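Local coordinates for protein meta cleavage compound hydrolase (Janthinobacterium, PDB 1J1I) that hydrolyses a carbon-carbon bond in the meta-cleavage product of carbazole breakdown, probably yielding anthranilate, as a serine hydrolase of the alpha/beta hydrolase fold, at residues Arg19-Gly24 against Thr28-Ala33; Thr225-Gly230 against Lys243-Ile248; Val164-Ala169 against Gly260-Ile265; Asp89-His94 against Gln203-Gln208. All coordinates share one frame; numbering follows the deposited sequence.

Interaction 1 of 4, residues Arg19-Gly24 against Thr28-Ala33; sequences RFVNAG and TRYLEA
With its CG set between the backbone N and the carbonyl carbon (chi1 62°), the ring of Tyr30 swings across to the neighbouring strand and lies against Arg19, whose CB sits over one ring face. This CH-pi contact is close, Arg19 CB being 3.3 Å from Tyr30 CZ. On the opposite sheet face, Arg29 has CG trans to its backbone N (chi1 175°), which carries the first part of its chain along the Phe20 ring. There Arg29 CB approaches Phe20 CE2 to 3.5 Å, and Arg29 CG stands over the ring face in a second CH-pi contact. An arginine suits this position because its methylenes serve the aromatic ring while its guanidinium runs on to salt bridges with Glu18, Glu50 and Asp72. Beside Tyr30, the beta-branched Val21 sets CG1 3.9 Å from Tyr30 CE1. A water lies 2.8 Å from both Tyr30 OH and Phe20 O, donating to the latter. Replacing Tyr30 with an alanine would probably uncover Arg19 CB and Val21 CG1, and deprive that water of its hydroxyl mate. In the backbone, Arg19 and Tyr30 form a hydrogen-bonded pair, the N of each 2.9 Å from the O of the other. Val21 and Thr28 form another, in which Thr28 N is 2.7 Å from Val21 O; between them, Phe20 and Arg29 are a non-hydrogen-bonded pair. Thr28 turns its hydroxyl to His94 of helix 88-101. This regular pairing is that of an antiparallel beta hairpin, here strands 17-23 and 26-33 at one margin of the alpha/beta hydrolase sheet.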
loop_
_atom_site.group_PDB
_atom_site.type_symbol
_atom_site.label_atom_id
_atom_site.label_comp_id
_atom_site.label_asym_id
_atom_site.label_seq_id
_atom_site.Cartn_x
_atom_site.Cartn_y
_atom_site.Cartn_z
ATOM N N ARG A 19 15.821 12.859 24.352
ATOM C CA ARG A 19 15.464 12.581 25.741
ATOM C C ARG A 19 16.024 11.236 26.189
ATOM O O ARG A 19 16.413 10.407 25.364
ATOM C CB ARG A 19 13.938 12.538 25.872
ATOM C CG ARG A 19 13.294 13.642 26.692
ATOM C CD ARG A 19 13.278 14.978 25.982
ATOM N NE ARG A 19 12.192 15.814 26.490
ATOM C CZ ARG A 19 12.064 17.117 26.252
ATOM N NH1 ARG A 19 12.961 17.752 25.515
ATOM N NH2 ARG A 19 11.032 17.784 26.749
ATOM N N PHE A 20 16.051 11.019 27.501
ATOM C CA PHE A 20 16.534 9.764 28.060
ATOM C C PHE A 20 15.575 9.299 29.148
ATOM O O PHE A 20 14.973 10.115 29.847
ATOM C CB PHE A 20 17.939 9.930 28.647
ATOM C CG PHE A 20 18.999 10.225 27.620
ATOM C CD1 PHE A 20 19.154 11.508 27.104
ATOM C CD2 PHE A 20 19.841 9.217 27.170
ATOM C CE1 PHE A 20 20.139 11.783 26.152
ATOM C CE2 PHE A 20 20.828 9.478 26.220
ATOM C CZ PHE A 20 20.979 10.762 25.709
ATOM N N VAL A 21 15.426 7.987 29.286
ATOM C CA VAL A 21 14.535 7.428 30.291
ATOM C C VAL A 21 15.075 6.086 30.776
ATOM O O VAL A 21 15.741 5.374 30.033
ATOM C CB VAL A 21 13.107 7.220 29.709
ATOM C CG1 VAL A 21 13.134 6.171 28.600
ATOM C CG2 VAL A 21 12.142 6.806 30.811
ATOM N N ASN A 22 14.792 5.745 32.027
ATOM C CA ASN A 22 15.241 4.469 32.569
ATOM C C ASN A 22 14.211 3.399 32.195
ATOM O O ASN A 22 13.109 3.367 32.745
ATOM C CB ASN A 22 15.372 4.559 34.092
ATOM C CG ASN A 22 16.039 3.335 34.693
ATOM O OD1 ASN A 22 15.813 2.214 34.247
ATOM N ND2 ASN A 22 16.854 3.548 35.724
ATOM N N ALA A 23 14.563 2.527 31.255
ATOM C CA ALA A 23 13.640 1.473 30.837
ATOM C C ALA A 23 13.946 0.171 31.562
ATOM O O ALA A 23 14.721 -0.656 31.084
ATOM C CB ALA A 23 13.710 1.271 29.309
ATOM N N GLY A 24 13.337 0.012 32.737
ATOM C CA GLY A 24 13.538 -1.186 33.528
ATOM C C GLY A 24 14.986 -1.496 33.860
ATOM O O GLY A 24 15.361 -2.660 33.972
ATOM N N THR A 28 17.686 4.594 28.277
ATOM C CA THR A 28 17.361 4.573 26.858
ATOM C C THR A 28 17.227 5.965 26.266
ATOM O O THR A 28 16.639 6.856 26.876
ATOM C CB THR A 28 16.042 3.800 26.640
ATOM O OG1 THR A 28 16.135 2.525 27.289
ATOM C CG2 THR A 28 15.772 3.589 25.155
ATOM N N ARG A 29 17.782 6.141 25.074
ATOM C CA ARG A 29 17.728 7.418 24.380
ATOM C C ARG A 29 16.661 7.399 23.301
ATOM O O ARG A 29 16.539 6.427 22.553
ATOM C CB ARG A 29 19.082 7.722 23.731
ATOM C CG ARG A 29 19.107 8.986 22.877
ATOM C CD ARG A 29 19.352 8.650 21.416
ATOM N NE ARG A 29 19.704 9.833 20.638
ATOM C CZ ARG A 29 20.218 9.795 19.414
ATOM N NH1 ARG A 29 20.438 8.629 18.819
ATOM N NH2 ARG A 29 20.526 10.924 18.789
ATOM N N TYR A 30 15.883 8.472 23.225
ATOM C CA TYR A 30 14.862 8.576 22.200
ATOM C C TYR A 30 14.742 9.997 21.680
ATOM O O TYR A 30 15.221 10.945 22.304
ATOM C CB TYR A 30 13.495 8.090 22.712
ATOM C CG TYR A 30 12.892 8.853 23.876
ATOM C CD1 TYR A 30 13.317 8.625 25.187
ATOM C CD2 TYR A 30 11.843 9.755 23.674
ATOM C CE1 TYR A 30 12.704 9.269 26.274
ATOM C CE2 TYR A 30 11.227 10.405 24.748
ATOM C CZ TYR A 30 11.661 10.153 26.045
ATOM O OH TYR A 30 11.037 10.772 27.108
ATOM N N LEU A 31 14.121 10.124 20.515
ATOM C CA LEU A 31 13.883 11.412 19.883
ATOM C C LEU A 31 12.376 11.621 19.955
ATOM O O LEU A 31 11.608 10.689 19.720
ATOM C CB LEU A 31 14.334 11.375 18.421
ATOM C CG LEU A 31 15.789 11.668 18.040
ATOM C CD1 LEU A 31 16.752 11.206 19.109
ATOM C CD2 LEU A 31 16.077 11.006 16.705
ATOM N N GLU A 32 11.948 12.832 20.283
ATOM C CA GLU A 32 10.521 13.100 20.379
ATOM C C GLU A 32 10.094 14.374 19.667
ATOM O O GLU A 32 10.816 15.374 19.664
ATOM C CB GLU A 32 10.095 13.155 21.846
ATOM C CG GLU A 32 8.679 13.661 22.051
ATOM C CD GLU A 32 8.213 13.515 23.483
ATOM O OE1 GLU A 32 9.071 13.531 24.392
ATOM O OE2 GLU A 32 6.991 13.398 23.699
ATOM N N ALA A 33 8.909 14.314 19.067
ATOM C CA ALA A 33 8.324 15.433 18.339
ATOM C C ALA A 33 6.838 15.178 18.126
ATOM O O ALA A 33 6.415 14.034 17.951
ATOM C CB ALA A 33 9.011 15.596 16.989
HETATM O O HOH W 1 12.432 11.134 29.454
#

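Interaction 2 of 4, residues Thr225-Gly230 against Lys243-Ile248; sequences TLVVQG and KFLDLI
Val227, on strand 225-230, faces the last turn of helix 238-247 with its CA 7.2 Å from that of Leu245, while nearer the start of the strand Thr225 is opposed by Ile248, the first residue to leave helical conformation. Val227 carries most of the contact. Its CG2, anti to the carbonyl carbon, is the branch that meets both Phe244 and Leu245, reaching Phe244 CB at 3.9 Å and Leu245 CD2 at 4.1 Å. The other branch also takes part, Val227 CG1 standing 4.1 Å from Phe244 CB. The valine and phenylalanine side chains cross at about a right angle, and both valine methyls touch Phe244 CB rather than lying flat on the ring; the ring itself continues toward Ile218 of helix 215-218. A branched, compact valine fits because both methyls start at CB, close to the strand, and present a broad apolar surface. At the other end, Ile248 CG2 lies 3.9 Å from Thr225 OG1 and nearly as close to Thr225 CB. The threonine can be buried here because its hydroxyl is hydrogen-bonded to the carbonyl of Val223. Leu245 also packs on Tyr242 of the second subunit, and its carbonyl accepts a hydrogen bond from Lys231 of that subunit. The pairing joins the strand and helix of the beta-alpha-beta unit that finishes with strand 251-256. Across the two segments every contact is made by van der Waals packing; cohesion therefore rests on complementary shape and buried apolar surface rather than on directional polar bonds.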
loop_
_atom_site.group_PDB
_atom_site.type_symbol
_atom_site.label_atom_id
_atom_site.label_comp_id
_atom_site.label_asym_id
_atom_site.label_seq_id
_atom_site.Cartn_x
_atom_site.Cartn_y
_atom_site.Cartn_z
ATOM N N THR A 225 -1.643 -4.672 10.960
ATOM C CA THR A 225 -0.261 -4.549 10.543
ATOM C C THR A 225 -0.106 -4.060 9.110
ATOM O O THR A 225 -0.922 -4.375 8.245
ATOM C CB THR A 225 0.442 -5.919 10.673
ATOM O OG1 THR A 225 0.393 -6.346 12.040
ATOM C CG2 THR A 225 1.892 -5.837 10.207
ATOM N N LEU A 226 0.945 -3.283 8.878
ATOM C CA LEU A 226 1.251 -2.775 7.547
ATOM C C LEU A 226 2.633 -3.328 7.202
ATOM O O LEU A 226 3.615 -3.026 7.881
ATOM C CB LEU A 226 1.301 -1.244 7.549
ATOM C CG LEU A 226 0.956 -0.457 6.276
ATOM C CD1 LEU A 226 1.910 0.726 6.144
ATOM C CD2 LEU A 226 1.030 -1.339 5.052
ATOM N N VAL A 227 2.701 -4.163 6.170
ATOM C CA VAL A 227 3.972 -4.736 5.736
ATOM C C VAL A 227 4.466 -3.864 4.581
ATOM O O VAL A 227 3.871 -3.865 3.498
ATOM C CB VAL A 227 3.800 -6.199 5.243
ATOM C CG1 VAL A 227 5.140 -6.772 4.812
ATOM C CG2 VAL A 227 3.191 -7.057 6.353
ATOM N N VAL A 228 5.526 -3.098 4.829
ATOM C CA VAL A 228 6.101 -2.214 3.811
ATOM C C VAL A 228 7.322 -2.911 3.236
ATOM O O VAL A 228 8.152 -3.428 3.986
ATOM C CB VAL A 228 6.522 -0.856 4.412
ATOM C CG1 VAL A 228 7.129 0.030 3.328
ATOM C CG2 VAL A 228 5.319 -0.170 5.043
ATOM N N GLN A 229 7.450 -2.907 1.913
ATOM C CA GLN A 229 8.550 -3.612 1.282
ATOM C C GLN A 229 9.056 -3.007 -0.021
ATOM O O GLN A 229 8.267 -2.656 -0.907
ATOM C CB GLN A 229 8.121 -5.058 1.021
ATOM C CG GLN A 229 9.178 -5.940 0.394
ATOM C CD GLN A 229 10.365 -6.155 1.306
ATOM O OE1 GLN A 229 10.208 -6.421 2.500
ATOM N NE2 GLN A 229 11.564 -6.051 0.748
ATOM N N GLY A 230 10.378 -2.902 -0.121
ATOM C CA GLY A 230 11.009 -2.385 -1.324
ATOM C C GLY A 230 11.116 -3.542 -2.300
ATOM O O GLY A 230 11.528 -4.641 -1.931
ATOM N N LYS A 243 4.845 -13.478 2.067
ATOM C CA LYS A 243 4.698 -14.500 3.095
ATOM C C LYS A 243 4.141 -13.873 4.378
ATOM O O LYS A 243 3.293 -14.468 5.040
ATOM C CB LYS A 243 6.033 -15.197 3.371
ATOM C CG LYS A 243 5.889 -16.440 4.237
ATOM C CD LYS A 243 7.206 -17.199 4.357
ATOM C CE LYS A 243 7.018 -18.524 5.085
ATOM N NZ LYS A 243 8.292 -19.295 5.173
ATOM N N PHE A 244 4.613 -12.678 4.732
ATOM C CA PHE A 244 4.103 -11.989 5.922
ATOM C C PHE A 244 2.605 -11.754 5.744
ATOM O O PHE A 244 1.819 -11.915 6.679
ATOM C CB PHE A 244 4.774 -10.624 6.117
ATOM C CG PHE A 244 6.067 -10.669 6.885
ATOM C CD1 PHE A 244 7.240 -10.194 6.316
ATOM C CD2 PHE A 244 6.106 -11.156 8.189
ATOM C CE1 PHE A 244 8.442 -10.201 7.030
ATOM C CE2 PHE A 244 7.301 -11.168 8.914
ATOM C CZ PHE A 244 8.470 -10.690 8.333
ATOM N N LEU A 245 2.215 -11.361 4.534
ATOM C CA LEU A 245 0.815 -11.084 4.228
ATOM C C LEU A 245 -0.061 -12.326 4.354
ATOM O O LEU A 245 -1.238 -12.233 4.689
ATOM C CB LEU A 245 0.699 -10.474 2.821
ATOM C CG LEU A 245 1.254 -9.046 2.705
ATOM C CD1 LEU A 245 1.221 -8.581 1.252
ATOM C CD2 LEU A 245 0.430 -8.103 3.573
ATOM N N ASP A 246 0.525 -13.488 4.096
ATOM C CA ASP A 246 -0.190 -14.752 4.200
ATOM C C ASP A 246 -0.325 -15.173 5.672
ATOM O O ASP A 246 -1.360 -15.690 6.095
ATOM C CB ASP A 246 0.572 -15.826 3.422
ATOM C CG ASP A 246 -0.134 -17.161 3.430
ATOM O OD1 ASP A 246 -1.260 -17.245 2.895
ATOM O OD2 ASP A 246 0.440 -18.127 3.976
ATOM N N LEU A 247 0.723 -14.922 6.449
ATOM C CA LEU A 247 0.755 -15.298 7.862
ATOM C C LEU A 247 0.001 -14.391 8.828
ATOM O O LEU A 247 -0.660 -14.875 9.747
ATOM C CB LEU A 247 2.208 -15.408 8.320
ATOM C CG LEU A 247 3.042 -16.462 7.591
ATOM C CD1 LEU A 247 4.506 -16.276 7.940
ATOM C CD2 LEU A 247 2.553 -17.856 7.969
ATOM N N ILE A 248 0.112 -13.081 8.637
ATOM C CA ILE A 248 -0.554 -12.133 9.524
ATOM C C ILE A 248 -1.975 -11.839 9.022
ATOM O O ILE A 248 -2.172 -11.202 7.985
ATOM C CB ILE A 248 0.287 -10.843 9.634
ATOM C CG1 ILE A 248 1.705 -11.210 10.089
ATOM C CG2 ILE A 248 -0.344 -9.873 10.638
ATOM C CD1 ILE A 248 2.679 -10.043 10.137
#

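Interaction 3 of 4, residues Val164-Ala169 against Gly260-Ile265; sequences VHLVKA and GHWAMI
Trp262 pushes the outer end of its six-membered ring against helix 160-170, and the fit is close at just two side chains. Leu166 CD1 comes within 3.7 Å of Trp262 CH2, while both methyls of Val167 meet Trp262 CZ3, the CG1 branch at 3.9 Å. Val167 CG2 lies in the plane of the indole, so it meets the ring edge, not a face. With CG anti to its carbonyl carbon (chi1 -60°), Trp262 directs its side chain from its N-cap position toward the helix; the long indole spans the 9.3 Å between Trp262 CA and Val167 CA. Replacing Trp262 with an alanine would probably open a gap beside Val167 and leave Leu166 CD1 without its aromatic partner. Helix 160-170 belongs to the helices inserted between strands 131-137 and 225-230, the position of the lid in alpha/beta hydrolases, whereas Trp262 follows His261, very likely the catalytic histidine, whose ND1 is hydrogen-bonded to Asp233. Val167 is buried and is also touched by Phe175, Ile177, Met181 and Ile182. The Leu166 side is looser: this leucine is partly exposed and gives the indole little more than one methyl.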
loop_
_atom_site.group_PDB
_atom_site.type_symbol
_atom_site.label_atom_id
_atom_site.label_comp_id
_atom_site.label_asym_id
_atom_site.label_seq_id
_atom_site.Cartn_x
_atom_site.Cartn_y
_atom_site.Cartn_z
ATOM N N VAL A 164 30.117 3.606 2.947
ATOM C CA VAL A 164 29.557 4.115 1.703
ATOM C C VAL A 164 29.087 2.943 0.853
ATOM O O VAL A 164 27.983 2.963 0.304
ATOM C CB VAL A 164 30.594 4.926 0.895
ATOM C CG1 VAL A 164 30.037 5.246 -0.486
ATOM C CG2 VAL A 164 30.933 6.215 1.626
ATOM N N HIS A 165 29.932 1.920 0.746
ATOM C CA HIS A 165 29.592 0.738 -0.036
ATOM C C HIS A 165 28.365 0.041 0.534
ATOM O O HIS A 165 27.518 -0.439 -0.213
ATOM C CB HIS A 165 30.764 -0.247 -0.074
ATOM C CG HIS A 165 31.877 0.166 -0.988
ATOM N ND1 HIS A 165 31.685 0.404 -2.332
ATOM C CD2 HIS A 165 33.197 0.365 -0.755
ATOM C CE1 HIS A 165 32.839 0.730 -2.888
ATOM N NE2 HIS A 165 33.771 0.714 -1.954
ATOM N N LEU A 166 28.271 -0.012 1.859
ATOM C CA LEU A 166 27.138 -0.659 2.511
ATOM C C LEU A 166 25.829 0.057 2.188
ATOM O O LEU A 166 24.848 -0.576 1.806
ATOM C CB LEU A 166 27.359 -0.707 4.031
ATOM C CG LEU A 166 26.300 -1.349 4.940
ATOM C CD1 LEU A 166 25.094 -0.432 5.079
ATOM C CD2 LEU A 166 25.899 -2.705 4.381
ATOM N N VAL A 167 25.815 1.378 2.340
ATOM C CA VAL A 167 24.608 2.148 2.063
ATOM C C VAL A 167 24.174 2.005 0.607
ATOM O O VAL A 167 22.992 1.814 0.327
ATOM C CB VAL A 167 24.802 3.640 2.404
ATOM C CG1 VAL A 167 23.561 4.431 2.017
ATOM C CG2 VAL A 167 25.080 3.793 3.898
ATOM N N LYS A 168 25.125 2.101 -0.317
ATOM C CA LYS A 168 24.809 1.955 -1.734
ATOM C C LYS A 168 24.252 0.561 -2.010
ATOM O O LYS A 168 23.309 0.397 -2.781
ATOM C CB LYS A 168 26.059 2.172 -2.596
ATOM C CG LYS A 168 26.562 3.601 -2.639
ATOM C CD LYS A 168 27.687 3.742 -3.656
ATOM C CE LYS A 168 28.183 5.177 -3.746
ATOM N NZ LYS A 168 29.283 5.324 -4.740
ATOM N N ALA A 169 24.839 -0.442 -1.367
ATOM C CA ALA A 169 24.411 -1.824 -1.552
ATOM C C ALA A 169 22.988 -2.105 -1.069
ATOM O O ALA A 169 22.252 -2.859 -1.707
ATOM C CB ALA A 169 25.386 -2.760 -0.851
ATOM N N GLY A 260 15.101 -0.078 -2.038
ATOM C CA GLY A 260 15.901 -1.131 -1.449
ATOM C C GLY A 260 15.407 -1.547 -0.074
ATOM O O GLY A 260 14.200 -1.630 0.165
ATOM N N HIS A 261 16.353 -1.780 0.831
ATOM C CA HIS A 261 16.072 -2.231 2.192
ATOM C C HIS A 261 15.667 -1.136 3.188
ATOM O O HIS A 261 15.170 -1.447 4.273
ATOM C CB HIS A 261 17.308 -2.986 2.710
ATOM C CG HIS A 261 17.071 -3.774 3.964
ATOM N ND1 HIS A 261 16.064 -4.708 4.083
ATOM C CD2 HIS A 261 17.748 -3.801 5.138
ATOM C CE1 HIS A 261 16.130 -5.277 5.275
ATOM N NE2 HIS A 261 17.143 -4.744 5.935
ATOM N N TRP A 262 15.869 0.133 2.826
ATOM C CA TRP A 262 15.536 1.256 3.712
ATOM C C TRP A 262 14.519 2.245 3.132
ATOM O O TRP A 262 14.858 3.391 2.842
ATOM C CB TRP A 262 16.803 2.038 4.090
ATOM C CG TRP A 262 17.859 1.246 4.804
ATOM C CD1 TRP A 262 17.679 0.114 5.547
ATOM C CD2 TRP A 262 19.253 1.564 4.892
ATOM N NE1 TRP A 262 18.874 -0.291 6.093
ATOM C CE2 TRP A 262 19.856 0.582 5.706
ATOM C CE3 TRP A 262 20.051 2.588 4.362
ATOM C CZ2 TRP A 262 21.225 0.591 6.005
ATOM C CZ3 TRP A 262 21.414 2.599 4.660
ATOM C CH2 TRP A 262 21.984 1.604 5.475
ATOM N N ALA A 263 13.269 1.817 2.987
ATOM C CA ALA A 263 12.236 2.683 2.431
ATOM C C ALA A 263 12.142 4.051 3.117
ATOM O O ALA A 263 12.001 5.073 2.449
ATOM C CB ALA A 263 10.877 1.974 2.488
ATOM N N MET A 264 12.225 4.076 4.447
ATOM C CA MET A 264 12.117 5.337 5.187
ATOM C C MET A 264 13.241 6.330 4.884
ATOM O O MET A 264 13.084 7.536 5.103
ATOM C CB MET A 264 12.083 5.080 6.697
ATOM C CG MET A 264 13.429 4.725 7.302
ATOM S SD MET A 264 14.107 3.179 6.695
ATOM C CE MET A 264 15.627 3.115 7.610
ATOM N N ILE A 265 14.373 5.822 4.407
ATOM C CA ILE A 265 15.508 6.679 4.074
ATOM C C ILE A 265 15.519 7.008 2.580
ATOM O O ILE A 265 15.748 8.155 2.192
ATOM C CB ILE A 265 16.860 6.005 4.445
ATOM C CG1 ILE A 265 16.966 5.837 5.965
ATOM C CG2 ILE A 265 18.025 6.848 3.931
ATOM C CD1 ILE A 265 18.208 5.081 6.420
#

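Interaction 4 of 4, residues Asp89-His94 against Gln203-Gln208; sequences DRRIRH and QWIREQ
Residues 89-94 of helix 88-101 and 203-208 of helix 192-208 run at 129° to each other, and the axes of these short segments stay 13.3 Å apart, a gap bridged by Arg91 and Trp204. Trp204 brings CZ3 to 4.2 Å from Arg91 NH2. This carbon is at the edge of the guanidinium, near its plane; the guanidinium and indole planes are 64° apart, so this is not a stacked cation-pi pair. The bend of the Arg91 chain at chi3 (-69°) turns the guanidinium back, where its NE is hydrogen-bonded to Gln88. Arg91 NH2 also comes 4.4 Å from Ile205 CG1. The exposed Asp89 adds a light contact, its OD1 4.3 Å from Trp204 CZ2. Gln208 lays CG over the centre of one indole face, and its NE2 bond to the backbone Trp204 O, long at 3.3 Å, holds the glutamine chain there. A long arginine and a wide indole suit helices so far apart, and even they meet only lightly. Trp204 also touches Thr87, while Arg91 and Ile205 both rest on Met115 of helix 114-126, which begins at Ser114, very likely the nucleophile, so the contact joins helix 192-208 to two helices of the core domain.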
loop_
_atom_site.group_PDB
_atom_site.type_symbol
_atom_site.label_atom_id
_atom_site.label_comp_id
_atom_site.label_asym_id
_atom_site.label_seq_id
_atom_site.Cartn_x
_atom_site.Cartn_y
_atom_site.Cartn_z
ATOM N N ASP A 89 15.441 -11.904 22.430
ATOM C CA ASP A 89 14.558 -11.884 23.586
ATOM C C ASP A 89 14.833 -10.636 24.433
ATOM O O ASP A 89 13.907 -9.994 24.934
ATOM C CB ASP A 89 14.787 -13.139 24.424
ATOM C CG ASP A 89 14.757 -14.408 23.590
ATOM O OD1 ASP A 89 15.531 -14.512 22.601
ATOM O OD2 ASP A 89 13.958 -15.306 23.932
ATOM N N ARG A 90 16.110 -10.293 24.572
ATOM C CA ARG A 90 16.517 -9.133 25.361
ATOM C C ARG A 90 16.067 -7.815 24.718
ATOM O O ARG A 90 15.672 -6.882 25.419
ATOM C CB ARG A 90 18.038 -9.146 25.550
ATOM C CG ARG A 90 18.521 -8.443 26.804
ATOM C CD ARG A 90 17.797 -8.958 28.043
ATOM N NE ARG A 90 18.419 -8.486 29.275
ATOM C CZ ARG A 90 19.575 -8.944 29.746
ATOM N NH1 ARG A 90 20.233 -9.891 29.088
ATOM N NH2 ARG A 90 20.073 -8.456 30.873
ATOM N N ARG A 91 16.123 -7.731 23.391
ATOM C CA ARG A 91 15.678 -6.517 22.709
ATOM C C ARG A 91 14.161 -6.367 22.840
ATOM O O ARG A 91 13.649 -5.256 22.995
ATOM C CB ARG A 91 16.068 -6.541 21.226
ATOM C CG ARG A 91 17.514 -6.138 20.938
ATOM C CD ARG A 91 17.792 -6.131 19.431
ATOM N NE ARG A 91 17.789 -7.485 18.880
ATOM C CZ ARG A 91 18.816 -8.326 18.956
ATOM N NH1 ARG A 91 19.939 -7.952 19.556
ATOM N NH2 ARG A 91 18.716 -9.548 18.449
ATOM N N ILE A 92 13.445 -7.482 22.777
ATOM C CA ILE A 92 11.991 -7.445 22.915
ATOM C C ILE A 92 11.629 -6.941 24.311
ATOM O O ILE A 92 10.785 -6.051 24.464
ATOM C CB ILE A 92 11.372 -8.846 22.696
ATOM C CG1 ILE A 92 11.535 -9.251 21.224
ATOM C CG2 ILE A 92 9.891 -8.838 23.100
ATOM C CD1 ILE A 92 11.146 -10.686 20.928
ATOM N N ARG A 93 12.277 -7.507 25.327
ATOM C CA ARG A 93 12.022 -7.104 26.707
ATOM C C ARG A 93 12.334 -5.625 26.881
ATOM O O ARG A 93 11.600 -4.901 27.558
ATOM C CB ARG A 93 12.887 -7.911 27.679
ATOM C CG ARG A 93 12.627 -7.574 29.146
ATOM C CD ARG A 93 13.782 -8.021 30.028
ATOM N NE ARG A 93 14.105 -9.432 29.842
ATOM C CZ ARG A 93 15.147 -10.041 30.401
ATOM N NH1 ARG A 93 15.364 -11.330 30.174
ATOM N NH2 ARG A 93 15.974 -9.360 31.186
ATOM N N HIS A 94 13.427 -5.176 26.269
ATOM C CA HIS A 94 13.812 -3.777 26.376
ATOM C C HIS A 94 12.723 -2.862 25.827
ATOM O O HIS A 94 12.351 -1.882 26.471
ATOM C CB HIS A 94 15.127 -3.502 25.635
ATOM C CG HIS A 94 15.461 -2.045 25.540
ATOM N ND1 HIS A 94 15.487 -1.363 24.344
ATOM C CD2 HIS A 94 15.749 -1.131 26.499
ATOM C CE1 HIS A 94 15.777 -0.094 24.566
ATOM N NE2 HIS A 94 15.940 0.074 25.868
ATOM N N GLN A 203 27.070 -11.495 16.925
ATOM C CA GLN A 203 27.565 -12.809 17.316
ATOM C C GLN A 203 26.408 -13.740 17.656
ATOM O O GLN A 203 26.354 -14.875 17.182
ATOM C CB GLN A 203 28.494 -12.687 18.526
ATOM C CG GLN A 203 29.156 -13.996 18.926
ATOM C CD GLN A 203 29.979 -13.864 20.189
ATOM O OE1 GLN A 203 30.648 -12.854 20.398
ATOM N NE2 GLN A 203 29.945 -14.891 21.033
ATOM N N TRP A 204 25.481 -13.258 18.480
ATOM C CA TRP A 204 24.332 -14.068 18.864
ATOM C C TRP A 204 23.508 -14.449 17.638
ATOM O O TRP A 204 23.106 -15.596 17.482
ATOM C CB TRP A 204 23.435 -13.313 19.847
ATOM C CG TRP A 204 22.276 -14.136 20.295
ATOM C CD1 TRP A 204 22.272 -15.078 21.291
ATOM C CD2 TRP A 204 20.966 -14.156 19.719
ATOM N NE1 TRP A 204 21.039 -15.678 21.368
ATOM C CE2 TRP A 204 20.213 -15.130 20.412
ATOM C CE3 TRP A 204 20.347 -13.442 18.679
ATOM C CZ2 TRP A 204 18.876 -15.415 20.107
ATOM C CZ3 TRP A 204 19.013 -13.723 18.369
ATOM C CH2 TRP A 204 18.295 -14.698 19.082
ATOM N N ILE A 205 23.247 -13.475 16.775
ATOM C CA ILE A 205 22.469 -13.726 15.567
ATOM C C ILE A 205 23.179 -14.793 14.728
ATOM O O ILE A 205 22.568 -15.749 14.259
ATOM C CB ILE A 205 22.319 -12.426 14.746
ATOM C CG1 ILE A 205 21.407 -11.451 15.498
ATOM C CG2 ILE A 205 21.767 -12.732 13.366
ATOM C CD1 ILE A 205 21.298 -10.091 14.854
ATOM N N ARG A 206 24.484 -14.617 14.573
ATOM C CA ARG A 206 25.326 -15.527 13.802
ATOM C C ARG A 206 25.226 -16.956 14.341
ATOM O O ARG A 206 25.131 -17.920 13.574
ATOM C CB ARG A 206 26.775 -15.042 13.881
ATOM C CG ARG A 206 27.556 -15.055 12.583
ATOM C CD ARG A 206 27.830 -16.459 12.089
ATOM N NE ARG A 206 29.043 -16.506 11.274
ATOM C CZ ARG A 206 30.279 -16.462 11.767
ATOM N NH1 ARG A 206 30.473 -16.374 13.076
ATOM N NH2 ARG A 206 31.326 -16.512 10.950
ATOM N N GLU A 207 25.244 -17.080 15.664
ATOM C CA GLU A 207 25.178 -18.376 16.328
ATOM C C GLU A 207 23.808 -19.043 16.246
ATOM O O GLU A 207 23.669 -20.227 16.562
ATOM C CB GLU A 207 25.625 -18.227 17.790
ATOM C CG GLU A 207 27.098 -17.833 17.906
ATOM C CD GLU A 207 27.535 -17.475 19.319
ATOM O OE1 GLU A 207 28.737 -17.187 19.498
ATOM O OE2 GLU A 207 26.689 -17.471 20.242
ATOM N N GLN A 208 22.798 -18.293 15.813
ATOM C CA GLN A 208 21.455 -18.851 15.673
ATOM C C GLN A 208 21.177 -19.175 14.207
ATOM O O GLN A 208 20.208 -19.863 13.883
ATOM C CB GLN A 208 20.391 -17.859 16.163
ATOM C CG GLN A 208 20.657 -17.237 17.521
ATOM C CD GLN A 208 20.944 -18.263 18.591
ATOM O OE1 GLN A 208 20.161 -19.184 18.808
ATOM N NE2 GLN A 208 22.074 -18.106 19.272
#

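Interaction 1 comes first along the chain and forms one margin of the central sheet, whereas interaction 2 involves strand 225-230, next to the other margin; their centres lie 29 Å apart. Interaction 4 touches interaction 1 through the probable hydrogen bond between Thr28 and His94, tying the hairpin to helix 88-101. Interactions 3 and 4 alternate along the sequence, and each joins a helix inserted between strands 131-137 and 225-230 to the core. Interaction 2 is nested within the loop closed by interaction 3, their nearest atoms about 4 Å apart. Interaction 3 holds His261, probably catalytic; interactions 2 and 4 bring side chains about 9 to 11 Å from those of probable active-site residues, and interaction 1 is remote.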